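Local structure of 190aa long hypothetical protein (Pyrococcus horikoshii, 2DDZ) at the interface of chains A and B and the interface of chains A and C. The protein is of unknown function, belongs to the DUF366 family and assembles as a hexamer in the crystal. Sequence-based numbering; all coordinates share one arbitrary frame. Chains: chain A/B/C, 190aa long hypothetical protein.

Contact 1: the interface of chains A and B. Residues chain A 89-90, 93, 108; chain B 90, 93-94, 97, 175.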
loop_
_atom_site.group_PDB
_atom_site.type_symbol
_atom_site.label_atom_id
_atom_site.label_comp_id
_atom_site.label_asym_id
_atom_site.label_seq_id
_atom_site.Cartn_x
_atom_site.Cartn_y
_atom_site.Cartn_z
ATOM N N LYS A 89 -15.747 -2.081 -14.355
ATOM C CA LYS A 89 -16.957 -2.862 -14.574
ATOM C C LYS A 89 -18.212 -2.324 -13.901
ATOM O O LYS A 89 -19.321 -2.542 -14.382
ATOM C CB LYS A 89 -16.682 -4.335 -14.258
ATOM C CG LYS A 89 -15.874 -4.963 -15.416
ATOM C CD LYS A 89 -15.254 -6.326 -15.116
ATOM C CE LYS A 89 -13.892 -6.207 -14.431
ATOM N NZ LYS A 89 -12.879 -5.453 -15.252
ATOM N N LEU A 90 -18.045 -1.577 -12.817
ATOM C CA LEU A 90 -19.192 -0.971 -12.172
ATOM C C LEU A 90 -19.710 0.127 -13.136
ATOM O O LEU A 90 -20.916 0.248 -13.387
ATOM C CB LEU A 90 -18.771 -0.356 -10.840
ATOM C CG LEU A 90 -19.830 0.504 -10.142
ATOM C CD1 LEU A 90 -21.067 -0.325 -9.790
ATOM C CD2 LEU A 90 -19.201 1.102 -8.887
ATOM N N ALA A 93 -21.480 -1.352 -15.964
ATOM C CA ALA A 93 -22.776 -1.802 -15.483
ATOM C C ALA A 93 -23.765 -0.631 -15.341
ATOM O O ALA A 93 -24.958 -0.791 -15.606
ATOM C CB ALA A 93 -22.609 -2.534 -14.161
ATOM N N ARG A 108 -24.435 -6.902 -20.278
ATOM C CA ARG A 108 -23.021 -6.768 -20.014
ATOM C C ARG A 108 -22.326 -8.114 -20.017
ATOM O O ARG A 108 -22.889 -9.113 -19.584
ATOM C CB ARG A 108 -22.826 -6.070 -18.662
ATOM C CG ARG A 108 -21.389 -5.765 -18.291
ATOM C CD ARG A 108 -21.339 -4.899 -17.018
ATOM N NE ARG A 108 -21.913 -5.598 -15.869
ATOM C CZ ARG A 108 -21.245 -6.441 -15.085
ATOM N NH1 ARG A 108 -19.961 -6.696 -15.304
ATOM N NH2 ARG A 108 -21.870 -7.039 -14.084
ATOM N N LEU B 90 -20.496 -3.241 -7.562
ATOM C CA LEU B 90 -20.486 -4.006 -8.813
ATOM C C LEU B 90 -21.272 -5.307 -8.568
ATOM O O LEU B 90 -22.050 -5.743 -9.425
ATOM C CB LEU B 90 -19.052 -4.346 -9.239
ATOM C CG LEU B 90 -18.917 -5.365 -10.384
ATOM C CD1 LEU B 90 -19.468 -4.787 -11.683
ATOM C CD2 LEU B 90 -17.461 -5.724 -10.569
ATOM N N ALA B 93 -24.876 -4.717 -8.456
ATOM C CA ALA B 93 -25.267 -4.487 -9.841
ATOM C C ALA B 93 -25.409 -5.803 -10.604
ATOM O O ALA B 93 -26.295 -5.942 -11.442
ATOM C CB ALA B 93 -24.240 -3.579 -10.535
ATOM N N ARG B 94 -24.542 -6.771 -10.319
ATOM C CA ARG B 94 -24.631 -8.062 -11.006
ATOM C C ARG B 94 -25.909 -8.786 -10.605
ATOM O O ARG B 94 -26.505 -9.489 -11.412
ATOM C CB ARG B 94 -23.429 -8.947 -10.683
ATOM C CG ARG B 94 -23.465 -10.302 -11.385
ATOM C CD ARG B 94 -23.378 -10.141 -12.889
ATOM N NE ARG B 94 -23.610 -11.397 -13.598
ATOM C CZ ARG B 94 -24.813 -11.866 -13.933
ATOM N NH1 ARG B 94 -25.917 -11.187 -13.630
ATOM N NH2 ARG B 94 -24.915 -13.020 -14.580
ATOM N N GLU B 97 -28.784 -7.298 -12.554
ATOM C CA GLU B 97 -28.785 -7.791 -13.930
ATOM C C GLU B 97 -29.329 -9.214 -13.952
ATOM O O GLU B 97 -29.953 -9.643 -14.918
ATOM C CB GLU B 97 -27.361 -7.771 -14.503
ATOM C CG GLU B 97 -26.774 -6.371 -14.713
ATOM C CD GLU B 97 -25.264 -6.395 -14.962
ATOM O OE1 GLU B 97 -24.617 -7.385 -14.561
ATOM O OE2 GLU B 97 -24.720 -5.421 -15.534
ATOM N N GLU B 175 -18.210 -12.989 -11.494
ATOM C CA GLU B 175 -17.951 -11.545 -11.560
ATOM C C GLU B 175 -16.579 -11.221 -10.983
ATOM O O GLU B 175 -15.781 -10.495 -11.582
ATOM C CB GLU B 175 -19.025 -10.781 -10.782
ATOM C CG GLU B 175 -19.013 -9.272 -10.992
ATOM C CD GLU B 175 -19.258 -8.877 -12.446
ATOM O OE1 GLU B 175 -20.236 -9.368 -13.044
ATOM O OE2 GLU B 175 -18.474 -8.074 -12.992
HETATM O O HOH W 1 -26.278 -3.216 -15.403
HETATM O O HOH W 2 -23.512 -9.384 -16.695
#

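Contact 2: the interface of chains A and C. Residues chain A 23-24, 129-130; chain C 186-188.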
loop_
_atom_site.group_PDB
_atom_site.type_symbol
_atom_site.label_atom_id
_atom_site.label_comp_id
_atom_site.label_asym_id
_atom_site.label_seq_id
_atom_site.Cartn_x
_atom_site.Cartn_y
_atom_site.Cartn_z
ATOM N N SER A 23 -1.044 9.034 -17.620
ATOM C CA SER A 23 -1.246 9.801 -16.393
ATOM C C SER A 23 -1.199 11.310 -16.607
ATOM O O SER A 23 -0.404 11.814 -17.390
ATOM C CB SER A 23 -0.216 9.398 -15.333
ATOM O OG SER A 23 1.085 9.830 -15.685
ATOM N N HIS A 24 -2.065 12.009 -15.881
ATOM C CA HIS A 24 -2.187 13.461 -15.927
ATOM C C HIS A 24 -2.621 14.016 -17.271
ATOM O O HIS A 24 -2.392 15.188 -17.556
ATOM C CB HIS A 24 -0.882 14.139 -15.526
ATOM C CG HIS A 24 -0.578 14.061 -14.064
ATOM N ND1 HIS A 24 0.293 13.127 -13.537
ATOM C CD2 HIS A 24 -0.956 14.850 -13.028
ATOM C CE1 HIS A 24 0.445 13.354 -12.245
ATOM N NE2 HIS A 24 -0.300 14.396 -11.911
ATOM N N PRO A 129 1.999 4.953 -12.287
ATOM C CA PRO A 129 2.603 4.901 -10.957
ATOM C C PRO A 129 1.900 5.813 -9.945
ATOM O O PRO A 129 2.122 5.688 -8.743
ATOM C CB PRO A 129 4.050 5.329 -11.219
ATOM C CG PRO A 129 4.292 4.847 -12.628
ATOM C CD PRO A 129 3.007 5.241 -13.321
ATOM N N VAL A 130 1.039 6.710 -10.420
ATOM C CA VAL A 130 0.353 7.645 -9.524
ATOM C C VAL A 130 -1.164 7.663 -9.599
ATOM O O VAL A 130 -1.800 8.426 -8.884
ATOM C CB VAL A 130 0.798 9.097 -9.791
ATOM C CG1 VAL A 130 2.287 9.221 -9.626
ATOM C CG2 VAL A 130 0.384 9.512 -11.192
ATOM N N VAL C 186 2.305 17.084 -9.883
ATOM C CA VAL C 186 3.623 16.609 -10.292
ATOM C C VAL C 186 3.594 15.265 -11.005
ATOM O O VAL C 186 2.838 14.371 -10.636
ATOM C CB VAL C 186 4.555 16.465 -9.074
ATOM C CG1 VAL C 186 4.899 17.836 -8.524
ATOM C CG2 VAL C 186 3.871 15.581 -7.991
ATOM N N ARG C 187 4.433 15.117 -12.017
ATOM C CA ARG C 187 4.487 13.848 -12.725
ATOM C C ARG C 187 5.442 12.934 -11.956
ATOM O O ARG C 187 6.332 13.409 -11.254
ATOM C CB ARG C 187 4.972 14.053 -14.172
ATOM C CG ARG C 187 6.450 14.365 -14.321
ATOM C CD ARG C 187 6.860 14.430 -15.804
ATOM N NE ARG C 187 8.290 14.700 -15.978
ATOM C CZ ARG C 187 9.266 13.820 -15.754
ATOM N NH1 ARG C 187 8.984 12.590 -15.350
ATOM N NH2 ARG C 187 10.533 14.173 -15.928
ATOM N N TRP C 188 5.242 11.627 -12.053
ATOM C CA TRP C 188 6.131 10.703 -11.364
ATOM C C TRP C 188 7.436 10.704 -12.159
ATOM O O TRP C 188 7.463 11.135 -13.315
ATOM C CB TRP C 188 5.532 9.290 -11.318
ATOM C CG TRP C 188 5.267 8.680 -12.672
ATOM C CD1 TRP C 188 4.182 8.900 -13.471
ATOM C CD2 TRP C 188 6.110 7.763 -13.384
ATOM N NE1 TRP C 188 4.297 8.176 -14.632
ATOM C CE2 TRP C 188 5.472 7.472 -14.605
ATOM C CE3 TRP C 188 7.343 7.159 -13.104
ATOM C CZ2 TRP C 188 6.024 6.602 -15.553
ATOM C CZ3 TRP C 188 7.893 6.294 -14.036
ATOM C CH2 TRP C 188 7.232 6.022 -15.254
HETATM O O HOH W 3 0.513 14.327 -9.203
#

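Contact 1: the interface of chains A and B
The guanidinium of A:Arg108 is gripped at its rim by two carboxylates of chain B, B:Glu97 along the NE side and B:Glu175 at the tip, while water 2 lies above one face, offset toward the rim. The same water also lies over one face of the B:Arg94 guanidinium, again toward the rim, and OE1 of B:Glu175 sits in plane at the edge of that group. B:Glu97 crosses the side chain of A:Arg108 at about a right angle, yet its carboxylate is nearly coplanar with the guanidinium, the planes 25° apart. NE of A:Arg108 donates in plane to the syn lone pair of OE2 of B:Glu97 at 2.8 Å, a nearly straight bond. NH2 of A:Arg108 completes this side-on pair with OE1 of B:Glu97, also at 2.8 Å but tilted from the guanidinium plane and more bent.

B:Glu175 comes tip to tip and is twisted, its plane 52° from the guanidinium. The end-on pair is therefore uneven: NH1 of A:Arg108 meets OE2 of B:Glu175 on its syn side at 3.1 Å, whereas NH2 reaches OE1 of the same glutamate from above the carboxylate plane at 3.0 Å. NH2 thus serves both acids, and the four bonds together fix the rotation of the guanidinium. The arginine chain is extended as far as CD, and a bend at chi3 (62°) then swings the guanidinium toward the two acids. They are likely to offset the like charge of B:Arg94, whose NE lies 4.0 Å from OE1 of B:Glu175 in a longer salt bridge within chain B.

Waters extend the network: water 1 links OE2 of B:Glu97 to the backbone O of A:Ala93, and water 2 links OE1 of B:Glu97 to the backbone O of A:Arg108. Beside the charged cluster, CD1 of B:Leu90 packs 3.8 Å from CB of A:Lys89.

A:Arg108 projects from strand 106-109, and its acidic partners stand on helices 81-101 and 161-184 of chain B.

Contact 2: the interface of chains A and C
Apolar packing joins A:Pro129 to C:Trp188, the proline ring lying over one face of the indole. CG of A:Pro129 sits over the centre of the bicyclic system, 3.6 Å from the centroid of the six-membered ring of C:Trp188, in a CH-pi contact that also takes in the five-membered ring. CB and CD of the proline spread toward the pyrrole part, CD of A:Pro129 approaching NE1 of C:Trp188 at 3.5 Å. With CG between the backbone N and the carbonyl carbon (chi1 60°), the indole is turned so that its face meets A:Pro129. Nearer the tryptophan backbone, CB of C:Trp188 meets CG1 of A:Val130 at 3.7 Å. An alanine in place of C:Trp188 would probably leave the proline ring without its aromatic platform and open a gap beside it, weakening the hold of this tail on chain A.

Polar contact is indirect. NE2 of A:His24 shares water 3 with the backbone O of C:Val186, the water lying in plane at the edge of the imidazole, 2.8 Å from NE2 and 2.7 Å from that carbonyl oxygen. At the rim of the indole, OG of A:Ser23 lies in plane but 3.8 Å from NE1 of C:Trp188, too far for a hydrogen bond.

The C-alpha centres of contact 1 and contact 2 are about 29 Å apart, and the two share no residues or secondary-structure elements. Contact 1 lies on helices and a strand, with a cluster of charged side chains; contact 2 lies on loops and the C-terminal segment. Each belongs to a two-fold interface, so every contact recurs with the chains exchanged. Two distinct two-fold interfaces on one subunit allow chain A to hold both neighbours at once, and alternating them from subunit to subunit could build a closed ring, which fits the hexamer of the deposited assembly.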